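Local coordinates for protein 3-oxo-glucose-6-phosphate:glutamate aminotransferase (Bacillus subtilis subsp. subtilis, PDB 4K2M) that catalyses the reversible pyridoxal phosphate-dependent transamination of 3-dehydro-glucose 6-phosphate with glutamate to kanosamine 6-phosphate, a step in antibiotic biosynthesis, at residues A[24-29]-A[48-53]; A[39-44]-A[308-313]; A[331-336]-A[436-441]; A[355-360]-A[411-416]. All coordinates share one frame; numbering follows the deposited sequence.

Contact 1 (A[24-29]-A[48-53])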
loop_
_atom_site.group_PDB
_atom_site.type_symbol
_atom_site.label_atom_id
_atom_site.label_comp_id
_atom_site.label_asym_id
_atom_site.label_seq_id
_atom_site.Cartn_x
_atom_site.Cartn_y
_atom_site.Cartn_z
ATOM N N LYS A 24 19.978 -15.408 -31.959
ATOM C CA LYS A 24 21.420 -15.484 -32.172
ATOM C C LYS A 24 21.734 -15.880 -33.611
ATOM O O LYS A 24 22.851 -15.670 -34.091
ATOM C CB LYS A 24 22.054 -16.500 -31.230
ATOM C CG LYS A 24 22.282 -15.997 -29.805
ATOM C CD LYS A 24 22.870 -17.129 -28.955
ATOM C CE LYS A 24 23.131 -16.683 -27.531
ATOM N NZ LYS A 24 23.661 -17.826 -26.727
ATOM N N GLY A 25 20.746 -16.441 -34.303
ATOM C CA GLY A 25 20.951 -16.929 -35.663
ATOM C C GLY A 25 20.706 -15.901 -36.757
ATOM O O GLY A 25 20.224 -14.797 -36.492
ATOM N N ASP A 26 21.021 -16.274 -37.995
ATOM C CA ASP A 26 20.903 -15.368 -39.146
ATOM C C ASP A 26 19.482 -15.193 -39.679
ATOM O O ASP A 26 19.094 -14.094 -40.079
ATOM C CB ASP A 26 21.784 -15.856 -40.297
ATOM C CG ASP A 26 23.259 -15.695 -40.015
ATOM O OD1 ASP A 26 23.633 -14.716 -39.335
ATOM O OD2 ASP A 26 24.045 -16.550 -40.480
ATOM N N VAL A 27 18.717 -16.277 -39.721
ATOM C CA VAL A 27 17.357 -16.210 -40.254
ATOM C C VAL A 27 16.370 -15.997 -39.124
ATOM O O VAL A 27 16.240 -16.839 -38.234
ATOM C CB VAL A 27 16.975 -17.490 -41.014
ATOM C CG1 VAL A 27 15.552 -17.382 -41.530
ATOM C CG2 VAL A 27 17.947 -17.719 -42.168
ATOM N N GLN A 28 15.703 -14.853 -39.153
ATOM C CA GLN A 28 14.707 -14.519 -38.147
ATOM C C GLN A 28 13.495 -14.074 -38.931
ATOM O O GLN A 28 13.350 -12.893 -39.242
ATOM C CB GLN A 28 15.217 -13.384 -37.250
ATOM C CG GLN A 28 16.494 -13.741 -36.472
ATOM C CD GLN A 28 17.149 -12.540 -35.815
ATOM O OE1 GLN A 28 16.537 -11.475 -35.676
ATOM N NE2 GLN A 28 18.414 -12.702 -35.420
ATOM N N GLY A 29 12.640 -15.025 -39.285
ATOM C CA GLY A 29 11.538 -14.701 -40.170
ATOM C C GLY A 29 10.189 -15.061 -39.594
ATOM O O GLY A 29 9.975 -14.982 -38.374
ATOM N N LYS A 48 10.503 -6.267 -36.178
ATOM C CA LYS A 48 10.136 -5.947 -37.555
ATOM C C LYS A 48 11.302 -6.260 -38.486
ATOM O O LYS A 48 11.109 -6.602 -39.657
ATOM C CB LYS A 48 9.724 -4.478 -37.691
ATOM C CG LYS A 48 8.254 -4.202 -37.354
ATOM C CD LYS A 48 7.913 -2.734 -37.565
ATOM C CE LYS A 48 6.408 -2.512 -37.523
ATOM N NZ LYS A 48 5.812 -2.951 -36.231
ATOM N N GLU A 49 12.516 -6.151 -37.953
ATOM C CA GLU A 49 13.712 -6.423 -38.736
ATOM C C GLU A 49 14.566 -7.463 -38.038
ATOM O O GLU A 49 14.398 -7.720 -36.849
ATOM C CB GLU A 49 14.527 -5.145 -38.953
ATOM C CG GLU A 49 13.762 -3.995 -39.614
ATOM C CD GLU A 49 13.428 -4.256 -41.077
ATOM O OE1 GLU A 49 13.897 -5.275 -41.634
ATOM O OE2 GLU A 49 12.693 -3.437 -41.672
ATOM N N LYS A 50 15.476 -8.069 -38.788
ATOM C CA LYS A 50 16.444 -9.003 -38.229
ATOM C C LYS A 50 17.259 -8.298 -37.143
ATOM O O LYS A 50 17.677 -7.155 -37.324
ATOM C CB LYS A 50 17.347 -9.506 -39.360
ATOM C CG LYS A 50 18.777 -9.761 -38.977
ATOM C CD LYS A 50 19.081 -11.211 -39.134
ATOM C CE LYS A 50 20.534 -11.513 -38.814
ATOM N NZ LYS A 50 20.858 -11.199 -37.397
ATOM N N ILE A 51 17.448 -8.980 -36.014
ATOM C CA ILE A 51 18.059 -8.412 -34.812
ATOM C C ILE A 51 19.499 -8.889 -34.625
ATOM O O ILE A 51 19.781 -10.070 -34.793
ATOM C CB ILE A 51 17.230 -8.838 -33.559
ATOM C CG1 ILE A 51 15.942 -8.020 -33.479
ATOM C CG2 ILE A 51 18.043 -8.718 -32.271
ATOM C CD1 ILE A 51 16.151 -6.549 -33.723
ATOM N N ASP A 52 20.413 -7.972 -34.296
ATOM C CA ASP A 52 21.697 -8.374 -33.718
ATOM C C ASP A 52 21.557 -8.024 -32.249
ATOM O O ASP A 52 21.402 -6.851 -31.927
ATOM C CB ASP A 52 22.859 -7.565 -34.301
ATOM C CG ASP A 52 24.189 -7.897 -33.621
ATOM O OD1 ASP A 52 24.633 -7.131 -32.728
ATOM O OD2 ASP A 52 24.780 -8.947 -33.963
ATOM N N ILE A 53 21.548 -9.021 -31.374
ATOM C CA ILE A 53 21.171 -8.744 -29.985
ATOM C C ILE A 53 22.078 -7.708 -29.357
ATOM O O ILE A 53 21.586 -6.747 -28.747
ATOM C CB ILE A 53 21.138 -9.998 -29.115
ATOM C CG1 ILE A 53 20.009 -10.909 -29.571
ATOM C CG2 ILE A 53 20.901 -9.618 -27.612
ATOM C CD1 ILE A 53 20.172 -12.328 -29.089
HETATM O O HOH W 1 13.954 -10.372 -35.833
#
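Q28 reaches across from the 24-29 loop with CG anti to its own carbonyl carbon (chi1 -61°) and its chain extended, so that the carboxamide pairs with both backbone polar groups of I51. Q28 OE1 takes the I51 N-H at 2.7 Å, almost straight (170°), with the donor above the carbonyl plane. Q28 NE2 gives one proton to I51 O at 3.0 Å, on a lone pair of that oxygen, and the other to G25 O; both acceptors lie near the amide plane, fixing its flip. A water bridges OE1 to E49 O. K50, bent at chi2 and chi4, crosses Q28 at about a right angle: its CD is pressed to 3.0 Å from D26 O, a tight contact, and NZ curls back to I51 O as that oxygen's second donor. At the other end, I53 CD1 lies 4.3 Å from K24 CG; K24 NZ is salt-bridged to D324. This is side-chain-to-backbone pairing of two loops, in the N-terminal domain added to the aspartate aminotransferase fold.

Contact 2 (A[39-44]-A[308-313])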
loop_
_atom_site.group_PDB
_atom_site.type_symbol
_atom_site.label_atom_id
_atom_site.label_comp_id
_atom_site.label_asym_id
_atom_site.label_seq_id
_atom_site.Cartn_x
_atom_site.Cartn_y
_atom_site.Cartn_z
ATOM N N VAL A 39 2.186 -8.109 -22.918
ATOM C CA VAL A 39 3.564 -8.289 -22.442
ATOM C C VAL A 39 4.564 -8.287 -23.583
ATOM O O VAL A 39 5.763 -8.106 -23.361
ATOM C CB VAL A 39 3.764 -9.567 -21.588
ATOM C CG1 VAL A 39 2.909 -9.511 -20.341
ATOM C CG2 VAL A 39 3.473 -10.853 -22.397
ATOM N N ASN A 40 4.058 -8.490 -24.802
ATOM C CA ASN A 40 4.906 -8.582 -25.984
ATOM C C ASN A 40 4.916 -7.302 -26.804
ATOM O O ASN A 40 5.497 -7.253 -27.891
ATOM C CB ASN A 40 4.439 -9.735 -26.877
ATOM C CG ASN A 40 4.810 -11.102 -26.339
ATOM O OD1 ASN A 40 5.755 -11.256 -25.559
ATOM N ND2 ASN A 40 4.070 -12.118 -26.777
ATOM N N GLU A 41 4.286 -6.247 -26.302
ATOM C CA GLU A 41 4.102 -5.051 -27.121
ATOM C C GLU A 41 5.413 -4.459 -27.647
ATOM O O GLU A 41 5.502 -4.058 -28.815
ATOM C CB GLU A 41 3.267 -3.996 -26.385
ATOM C CG GLU A 41 1.769 -4.292 -26.391
ATOM C CD GLU A 41 1.174 -4.234 -27.790
ATOM O OE1 GLU A 41 0.411 -5.156 -28.154
ATOM O OE2 GLU A 41 1.465 -3.263 -28.522
ATOM N N ARG A 42 6.437 -4.421 -26.799
ATOM C CA ARG A 42 7.706 -3.826 -27.204
ATOM C C ARG A 42 8.499 -4.712 -28.167
ATOM O O ARG A 42 9.409 -4.237 -28.839
ATOM C CB ARG A 42 8.536 -3.415 -25.982
ATOM C CG ARG A 42 7.939 -2.227 -25.222
ATOM C CD ARG A 42 7.926 -0.977 -26.103
ATOM N NE ARG A 42 7.023 0.071 -25.621
ATOM C CZ ARG A 42 5.758 0.212 -26.011
ATOM N NH1 ARG A 42 5.233 -0.637 -26.887
ATOM N NH2 ARG A 42 5.015 1.200 -25.523
ATOM N N TRP A 43 8.134 -5.988 -28.255
ATOM C CA TRP A 43 8.762 -6.901 -29.221
ATOM C C TRP A 43 8.318 -6.559 -30.646
ATOM O O TRP A 43 9.091 -6.691 -31.600
ATOM C CB TRP A 43 8.382 -8.354 -28.935
ATOM C CG TRP A 43 9.321 -9.148 -28.065
ATOM C CD1 TRP A 43 8.969 -9.950 -27.013
ATOM C CD2 TRP A 43 10.747 -9.271 -28.206
ATOM N NE1 TRP A 43 10.089 -10.562 -26.489
ATOM C CE2 TRP A 43 11.193 -10.158 -27.198
ATOM C CE3 TRP A 43 11.689 -8.727 -29.091
ATOM C CZ2 TRP A 43 12.535 -10.503 -27.038
ATOM C CZ3 TRP A 43 13.022 -9.060 -28.935
ATOM C CH2 TRP A 43 13.438 -9.941 -27.920
ATOM N N LYS A 44 7.067 -6.123 -30.778
ATOM C CA LYS A 44 6.449 -5.855 -32.085
ATOM C C LYS A 44 7.284 -4.979 -33.013
ATOM O O LYS A 44 7.511 -5.327 -34.178
ATOM C CB LYS A 44 5.071 -5.216 -31.906
ATOM C CG LYS A 44 3.977 -6.167 -31.443
ATOM C CD LYS A 44 2.649 -5.423 -31.361
ATOM C CE LYS A 44 1.463 -6.348 -31.589
ATOM N NZ LYS A 44 0.699 -5.964 -32.816
ATOM N N ARG A 308 3.805 -0.400 -17.980
ATOM C CA ARG A 308 5.129 -0.987 -17.800
ATOM C C ARG A 308 5.159 -2.438 -18.234
ATOM O O ARG A 308 6.213 -2.947 -18.600
ATOM C CB ARG A 308 5.627 -0.815 -16.347
ATOM C CG ARG A 308 5.772 0.668 -15.958
ATOM C CD ARG A 308 6.630 0.851 -14.710
ATOM N NE ARG A 308 8.030 0.574 -15.019
ATOM C CZ ARG A 308 9.018 0.481 -14.138
ATOM N NH1 ARG A 308 8.795 0.639 -12.831
ATOM N NH2 ARG A 308 10.251 0.246 -14.583
ATOM N N MET A 309 4.002 -3.099 -18.214
ATOM C CA MET A 309 3.929 -4.503 -18.592
ATOM C C MET A 309 4.274 -4.704 -20.052
ATOM O O MET A 309 4.651 -5.810 -20.448
ATOM C CB MET A 309 2.529 -5.071 -18.322
ATOM C CG MET A 309 2.489 -6.586 -18.169
ATOM S SD MET A 309 0.873 -7.147 -17.569
ATOM C CE MET A 309 0.008 -5.593 -17.713
ATOM N N LYS A 310 4.146 -3.648 -20.853
ATOM C CA LYS A 310 4.439 -3.748 -22.283
ATOM C C LYS A 310 5.903 -4.068 -22.542
ATOM O O LYS A 310 6.268 -4.488 -23.645
ATOM C CB LYS A 310 4.063 -2.447 -22.988
ATOM C CG LYS A 310 2.588 -2.106 -22.867
ATOM C CD LYS A 310 2.324 -0.704 -23.390
ATOM C CE LYS A 310 0.829 -0.423 -23.397
ATOM N NZ LYS A 310 0.538 0.955 -23.882
ATOM N N TYR A 311 6.729 -3.879 -21.518
ATOM C CA TYR A 311 8.172 -4.072 -21.618
ATOM C C TYR A 311 8.629 -5.425 -21.061
ATOM O O TYR A 311 9.802 -5.774 -21.184
ATOM C CB TYR A 311 8.913 -2.926 -20.891
ATOM C CG TYR A 311 8.681 -1.560 -21.506
ATOM C CD1 TYR A 311 9.645 -0.954 -22.306
ATOM C CD2 TYR A 311 7.488 -0.880 -21.287
ATOM C CE1 TYR A 311 9.414 0.306 -22.879
ATOM C CE2 TYR A 311 7.252 0.373 -21.854
ATOM C CZ TYR A 311 8.210 0.954 -22.646
ATOM O OH TYR A 311 7.930 2.195 -23.184
ATOM N N LEU A 312 7.715 -6.197 -20.473
ATOM C CA LEU A 312 8.101 -7.400 -19.716
ATOM C C LEU A 312 8.769 -8.525 -20.521
ATOM O O LEU A 312 9.823 -9.029 -20.133
ATOM C CB LEU A 312 6.907 -7.954 -18.919
ATOM C CG LEU A 312 7.138 -9.241 -18.128
ATOM C CD1 LEU A 312 8.302 -9.066 -17.143
ATOM C CD2 LEU A 312 5.845 -9.654 -17.395
ATOM N N SER A 313 8.170 -8.935 -21.635
ATOM C CA SER A 313 8.790 -10.005 -22.420
ATOM C C SER A 313 10.179 -9.614 -22.900
ATOM O O SER A 313 11.116 -10.416 -22.804
ATOM C CB SER A 313 7.920 -10.406 -23.602
ATOM O OG SER A 313 6.742 -11.024 -23.127
HETATM O O HOH W 2 7.898 -6.672 -24.310
HETATM O O HOH W 3 10.646 -12.551 -24.643
#
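Two short 3-10 turns, each running into a helix, meet where the N-terminal domain of NtdA docks on the aminotransferase fold. Backbone hydrogen bonds set their alignment: S313 N donates to V39 O at 3.1 Å, and R42 N donates to K310 O at 3.2 Å, in the carbonyl plane. Water 2 donates to both of these oxygens, so each receives two protons. Among side-chain bonds, S313 OG, anti to its carbonyl carbon, gives its proton to N40 OD1 at 2.6 Å, while N40 ND2 is held by E35 O.

Apolar contacts centre on V39. Its CG1 sits 3.7 Å from M309 CG and also touches L312 CD2, with Y115 of helix 103-116 adjoining both V39 and L312. Separately, E41 CB meets K310 CB at 3.8 Å.

Two aromatic residues take part. In R42, chi1 (-69°, CG anti to the carbonyl carbon) sets CG over one face of the Y311 ring, 3.7 Å from its centroid, a CH-pi contact; the bend at chi2 (-64°) turns CD and NE along the ring toward CZ, and the guanidinium stands steeply to the ring, 77° between planes. D85 accepts from both R42 NH2 and Y311 OH, tying the two ends together. W43 approaches S313 CB obliquely through CD1, and its NE1 donates 2.8 Å to water 3, which in turn donates to S313 O.

Contact 3 (A[331-336]-A[436-441])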
loop_
_atom_site.group_PDB
_atom_site.type_symbol
_atom_site.label_atom_id
_atom_site.label_comp_id
_atom_site.label_asym_id
_atom_site.label_seq_id
_atom_site.Cartn_x
_atom_site.Cartn_y
_atom_site.Cartn_z
ATOM N N ALA A 331 32.881 -19.294 -17.802
ATOM C CA ALA A 331 32.976 -20.760 -17.782
ATOM C C ALA A 331 34.283 -21.311 -17.208
ATOM O O ALA A 331 34.274 -22.270 -16.430
ATOM C CB ALA A 331 32.761 -21.314 -19.183
ATOM N N GLU A 332 35.401 -20.723 -17.616
ATOM C CA GLU A 332 36.710 -21.232 -17.212
ATOM C C GLU A 332 36.862 -21.234 -15.699
ATOM O O GLU A 332 37.456 -22.162 -15.129
ATOM C CB GLU A 332 37.827 -20.399 -17.843
ATOM C CG GLU A 332 39.223 -20.988 -17.641
ATOM C CD GLU A 332 40.337 -19.974 -17.890
ATOM O OE1 GLU A 332 40.208 -19.139 -18.814
ATOM O OE2 GLU A 332 41.341 -20.011 -17.150
ATOM N N LEU A 333 36.321 -20.208 -15.040
ATOM C CA LEU A 333 36.452 -20.112 -13.586
ATOM C C LEU A 333 35.722 -21.259 -12.895
ATOM O O LEU A 333 36.127 -21.715 -11.822
ATOM C CB LEU A 333 35.944 -18.764 -13.070
ATOM C CG LEU A 333 36.712 -17.524 -13.530
ATOM C CD1 LEU A 333 36.042 -16.242 -13.045
ATOM C CD2 LEU A 333 38.151 -17.575 -13.030
ATOM N N GLN A 334 34.649 -21.743 -13.514
ATOM C CA GLN A 334 33.938 -22.888 -12.963
ATOM C C GLN A 334 34.615 -24.197 -13.360
ATOM O O GLN A 334 34.691 -25.120 -12.560
ATOM C CB GLN A 334 32.475 -22.907 -13.409
ATOM C CG GLN A 334 31.746 -24.191 -13.011
ATOM C CD GLN A 334 30.256 -24.129 -13.287
ATOM O OE1 GLN A 334 29.449 -24.061 -12.360
ATOM N NE2 GLN A 334 29.885 -24.157 -14.559
ATOM N N ASN A 335 35.093 -24.282 -14.596
ATOM C CA ASN A 335 35.794 -25.483 -15.051
ATOM C C ASN A 335 37.011 -25.816 -14.190
ATOM O O ASN A 335 37.356 -26.986 -14.012
ATOM C CB ASN A 335 36.223 -25.336 -16.519
ATOM C CG ASN A 335 35.047 -25.222 -17.462
ATOM O OD1 ASN A 335 33.933 -25.638 -17.138
ATOM N ND2 ASN A 335 35.289 -24.650 -18.641
ATOM N N LYS A 336 37.659 -24.782 -13.672
ATOM C CA LYS A 336 38.840 -24.947 -12.835
ATOM C C LYS A 336 38.502 -24.998 -11.355
ATOM O O LYS A 336 39.399 -25.002 -10.511
ATOM C CB LYS A 336 39.841 -23.825 -13.097
ATOM C CG LYS A 336 40.429 -23.876 -14.495
ATOM C CD LYS A 336 41.584 -22.907 -14.644
ATOM C CE LYS A 336 42.112 -22.902 -16.070
ATOM N NZ LYS A 336 42.998 -21.727 -16.301
ATOM N N VAL A 436 40.460 -10.735 -9.968
ATOM C CA VAL A 436 40.385 -10.891 -8.510
ATOM C C VAL A 436 40.499 -12.350 -8.055
ATOM O O VAL A 436 41.221 -12.656 -7.104
ATOM C CB VAL A 436 39.108 -10.258 -7.931
ATOM C CG1 VAL A 436 38.963 -10.603 -6.443
ATOM C CG2 VAL A 436 39.141 -8.750 -8.122
ATOM N N ILE A 437 39.793 -13.252 -8.729
ATOM C CA ILE A 437 39.795 -14.656 -8.315
ATOM C C ILE A 437 41.174 -15.296 -8.478
ATOM O O ILE A 437 41.597 -16.103 -7.648
ATOM C CB ILE A 437 38.695 -15.472 -9.024
ATOM C CG1 ILE A 437 37.558 -15.755 -8.043
ATOM C CG2 ILE A 437 39.237 -16.799 -9.565
ATOM C CD1 ILE A 437 36.217 -15.279 -8.513
ATOM N N LYS A 438 41.890 -14.917 -9.529
ATOM C CA LYS A 438 43.227 -15.455 -9.729
ATOM C C LYS A 438 44.205 -14.861 -8.716
ATOM O O LYS A 438 45.254 -15.437 -8.433
ATOM C CB LYS A 438 43.665 -15.276 -11.184
ATOM C CG LYS A 438 42.663 -15.944 -12.124
ATOM C CD LYS A 438 43.180 -16.234 -13.516
ATOM C CE LYS A 438 42.168 -17.119 -14.240
ATOM N NZ LYS A 438 42.704 -17.773 -15.467
ATOM N N GLN A 439 43.827 -13.723 -8.146
ATOM C CA GLN A 439 44.554 -13.141 -7.025
ATOM C C GLN A 439 44.246 -13.919 -5.736
ATOM O O GLN A 439 45.099 -14.038 -4.856
ATOM C CB GLN A 439 44.156 -11.675 -6.858
ATOM C CG GLN A 439 45.297 -10.679 -6.900
ATOM C CD GLN A 439 44.846 -9.273 -6.530
ATOM O OE1 GLN A 439 43.669 -8.929 -6.659
ATOM N NE2 GLN A 439 45.783 -8.457 -6.058
ATOM N N GLU A 440 43.025 -14.444 -5.631
ATOM C CA GLU A 440 42.583 -15.180 -4.437
ATOM C C GLU A 440 43.246 -16.545 -4.308
ATOM O O GLU A 440 43.574 -16.993 -3.205
ATOM C CB GLU A 440 41.061 -15.386 -4.441
ATOM C CG GLU A 440 40.239 -14.152 -4.101
ATOM C CD GLU A 440 40.737 -13.442 -2.854
ATOM O OE1 GLU A 440 41.134 -14.124 -1.881
ATOM O OE2 GLU A 440 40.739 -12.195 -2.858
ATOM N N ILE A 441 43.416 -17.207 -5.446
ATOM C CA ILE A 441 43.914 -18.572 -5.491
ATOM C C ILE A 441 45.440 -18.604 -5.450
ATOM O O ILE A 441 46.042 -19.641 -5.164
ATOM C CB ILE A 441 43.434 -19.282 -6.767
ATOM C CG1 ILE A 441 43.960 -18.545 -8.001
ATOM C CG2 ILE A 441 41.911 -19.347 -6.797
ATOM C CD1 ILE A 441 43.863 -19.336 -9.289
#
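With CG anti to the backbone N (chi1 -171°) and the rest of its chain extended, E332 swings its carboxylate out from helix 331-335 toward helix 423-441. K438 and K336, both with CG anti to the carbonyl carbon and fully extended, bring their amines to the same oxygen. E332 OE2 forms salt bridges with both: a notably short one with K336 NZ at 2.5 Å, one helical turn further on, and one with K438 NZ from the other helix at 3.1 Å; both donors come from above the carboxylate plane. This three-residue salt-bridge network joins two nearly parallel helices, their short segments 21° apart and their axes 12.1 Å apart at closest approach. The shared carboxylate probably offsets the repulsion between the two ammonium groups, K336 NZ and K438 NZ being 4.1 Å apart. Beneath the charges, L333 and I437 meet tip to tip, L333 CD2 against I437 CG2 at 3.7 Å, and K438 CE lies 4.2 Å from that same L333 CD2. I339 packs against both L333 and I437.

Contact 4 (A[355-360]-A[411-416])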
loop_
_atom_site.group_PDB
_atom_site.type_symbol
_atom_site.label_atom_id
_atom_site.label_comp_id
_atom_site.label_asym_id
_atom_site.label_seq_id
_atom_site.Cartn_x
_atom_site.Cartn_y
_atom_site.Cartn_z
ATOM N N ILE A 355 26.405 -16.454 -8.202
ATOM C CA ILE A 355 27.493 -17.413 -8.346
ATOM C C ILE A 355 27.874 -17.842 -6.941
ATOM O O ILE A 355 27.410 -17.255 -5.963
ATOM C CB ILE A 355 28.711 -16.826 -9.073
ATOM C CG1 ILE A 355 29.378 -15.741 -8.232
ATOM C CG2 ILE A 355 28.316 -16.257 -10.453
ATOM C CD1 ILE A 355 30.662 -15.191 -8.866
ATOM N N LYS A 356 28.684 -18.883 -6.808
ATOM C CA LYS A 356 29.210 -19.208 -5.478
ATOM C C LYS A 356 30.726 -19.134 -5.517
ATOM O O LYS A 356 31.343 -19.583 -6.487
ATOM C CB LYS A 356 28.722 -20.587 -5.010
ATOM C CG LYS A 356 27.212 -20.660 -4.740
ATOM C CD LYS A 356 26.694 -22.116 -4.690
ATOM C CE LYS A 356 27.115 -22.857 -3.449
ATOM N NZ LYS A 356 26.631 -24.295 -3.479
ATOM N N VAL A 357 31.309 -18.529 -4.485
ATOM C CA VAL A 357 32.762 -18.438 -4.366
ATOM C C VAL A 357 33.138 -19.124 -3.057
ATOM O O VAL A 357 32.256 -19.517 -2.296
ATOM C CB VAL A 357 33.232 -16.971 -4.368
ATOM C CG1 VAL A 357 32.808 -16.277 -5.684
ATOM C CG2 VAL A 357 32.641 -16.231 -3.190
ATOM N N ARG A 358 34.429 -19.272 -2.780
ATOM C CA ARG A 358 34.833 -19.860 -1.504
ATOM C C ARG A 358 34.386 -18.997 -0.321
ATOM O O ARG A 358 34.494 -17.764 -0.349
ATOM C CB ARG A 358 36.345 -20.085 -1.459
ATOM C CG ARG A 358 36.827 -21.261 -2.299
ATOM C CD ARG A 358 38.350 -21.321 -2.297
ATOM N NE ARG A 358 38.896 -20.770 -1.058
ATOM C CZ ARG A 358 39.137 -21.486 0.035
ATOM N NH1 ARG A 358 38.886 -22.788 0.039
ATOM N NH2 ARG A 358 39.630 -20.901 1.122
ATOM N N THR A 359 33.879 -19.653 0.723
ATOM C CA THR A 359 33.427 -18.938 1.916
ATOM C C THR A 359 34.505 -18.003 2.461
ATOM O O THR A 359 34.233 -16.848 2.826
ATOM C CB THR A 359 33.042 -19.946 3.009
ATOM O OG1 THR A 359 31.946 -20.742 2.542
ATOM C CG2 THR A 359 32.646 -19.235 4.293
ATOM N N GLU A 360 35.737 -18.507 2.476
ATOM C CA GLU A 360 36.856 -17.817 3.104
ATOM C C GLU A 360 37.330 -16.637 2.261
ATOM O O GLU A 360 38.035 -15.765 2.763
ATOM C CB GLU A 360 38.023 -18.792 3.311
ATOM C CG GLU A 360 37.679 -20.037 4.141
ATOM C CD GLU A 360 37.036 -21.157 3.326
ATOM O OE1 GLU A 360 36.511 -20.884 2.225
ATOM O OE2 GLU A 360 37.060 -22.320 3.786
ATOM N N GLN A 411 28.540 -18.593 0.674
ATOM C CA GLN A 411 29.275 -18.659 -0.589
ATOM C C GLN A 411 28.699 -17.769 -1.674
ATOM O O GLN A 411 29.401 -17.390 -2.612
ATOM C CB GLN A 411 29.289 -20.097 -1.115
ATOM C CG GLN A 411 30.143 -21.052 -0.310
ATOM C CD GLN A 411 30.249 -22.386 -0.993
ATOM O OE1 GLN A 411 29.365 -23.228 -0.867
ATOM N NE2 GLN A 411 31.310 -22.568 -1.773
ATOM N N VAL A 412 27.416 -17.454 -1.559
ATOM C CA VAL A 412 26.702 -16.852 -2.690
ATOM C C VAL A 412 27.144 -15.419 -2.910
ATOM O O VAL A 412 27.399 -14.663 -1.960
ATOM C CB VAL A 412 25.154 -16.932 -2.511
ATOM C CG1 VAL A 412 24.697 -16.058 -1.344
ATOM C CG2 VAL A 412 24.428 -16.537 -3.815
ATOM N N LEU A 413 27.245 -15.046 -4.182
ATOM C CA LEU A 413 27.607 -13.691 -4.559
ATOM C C LEU A 413 26.771 -13.315 -5.772
ATOM O O LEU A 413 26.751 -14.044 -6.765
ATOM C CB LEU A 413 29.096 -13.619 -4.923
ATOM C CG LEU A 413 29.601 -12.210 -5.204
ATOM C CD1 LEU A 413 29.316 -11.341 -3.989
ATOM C CD2 LEU A 413 31.084 -12.212 -5.505
ATOM N N HIS A 414 26.079 -12.185 -5.691
ATOM C CA HIS A 414 25.253 -11.745 -6.806
ATOM C C HIS A 414 25.980 -10.719 -7.660
ATOM O O HIS A 414 26.556 -9.752 -7.129
ATOM C CB HIS A 414 23.919 -11.191 -6.282
ATOM C CG HIS A 414 23.050 -12.249 -5.682
ATOM N ND1 HIS A 414 22.875 -12.396 -4.321
ATOM C CD2 HIS A 414 22.352 -13.253 -6.267
ATOM C CE1 HIS A 414 22.083 -13.434 -4.097
ATOM N NE2 HIS A 414 21.753 -13.969 -5.259
ATOM N N LEU A 415 25.925 -10.934 -8.977
ATOM C CA LEU A 415 26.557 -10.055 -9.949
ATOM C C LEU A 415 25.493 -9.145 -10.549
ATOM O O LEU A 415 24.338 -9.558 -10.656
ATOM C CB LEU A 415 27.182 -10.895 -11.059
ATOM C CG LEU A 415 28.157 -11.968 -10.595
ATOM C CD1 LEU A 415 28.799 -12.561 -11.846
ATOM C CD2 LEU A 415 29.211 -11.375 -9.668
ATOM N N PRO A 416 25.868 -7.922 -10.961
ATOM C CA PRO A 416 24.867 -7.009 -11.531
ATOM C C PRO A 416 24.110 -7.634 -12.703
ATOM O O PRO A 416 24.735 -8.236 -13.587
ATOM C CB PRO A 416 25.716 -5.833 -12.035
ATOM C CG PRO A 416 26.896 -5.824 -11.104
ATOM C CD PRO A 416 27.196 -7.281 -10.844
HETATM O O HOH W 4 27.024 -24.563 -0.846
#
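I355 and L413 form a hydrogen-bonded antiparallel pair, and their side chains lie side by side on one face of the sheet formed by strands 353-356 and 412-415 of the aminotransferase region. I355 has CG1 in the crowded position between N and the carbonyl carbon (chi1 67°), which lays it 3.9 Å from L413 CB, while its CG2 branch meets CD1 of L415, crossing at about a right angle. V357 CG1 comes loosely against L413 CD2 at 4.4 Å, and I365 packs on both residues. The other face carries K356 and V412, a non-hydrogen-bonded pair, the V412 side chain about 8 Å from that of substrate-binding Y381. Q411 fills the angle where segment 355-360 turns off: its CB and CG press on V357 O, and OE1 lies beside K356 CE. The backbone ladder runs I355 N to L413 O and L413 N to I355 O, both at 2.8 Å, and V357 N to Q411 O at 2.9 Å. Q411 NE2 extends it with a bond to V357 O at 3.2 Å, the donor well above the carbonyl plane. K356 NZ, bound to P174 O, also donates to a water that bonds Q411 OE1, so both ends of the glutamine amide are engaged and its orientation defined.

In the fold
Contacts 1 and 2 alternate along the chain: 24-29 and 48-53 flank 39-44, which contact 2 ties to 308-313, 264 residues on. Contact 1 thus closes the N-terminal domain upon itself, and contact 2, its centre 18 Å away, fastens that domain to the aminotransferase region, where the L312 side chain lies about 8 Å from that of K249, the cofactor-attachment lysine, which carries no cofactor in this structure. Helix 312-329 leads from contact 2 into helix 331-335 of contact 3, centres 38 Å apart. Contact 4 falls between the segments of contact 3 in sequence, its centre 12 Å away; both close the C-terminal part of the chain on itself, helix 423-441 serving contact 3 and packing on I355 of contact 4.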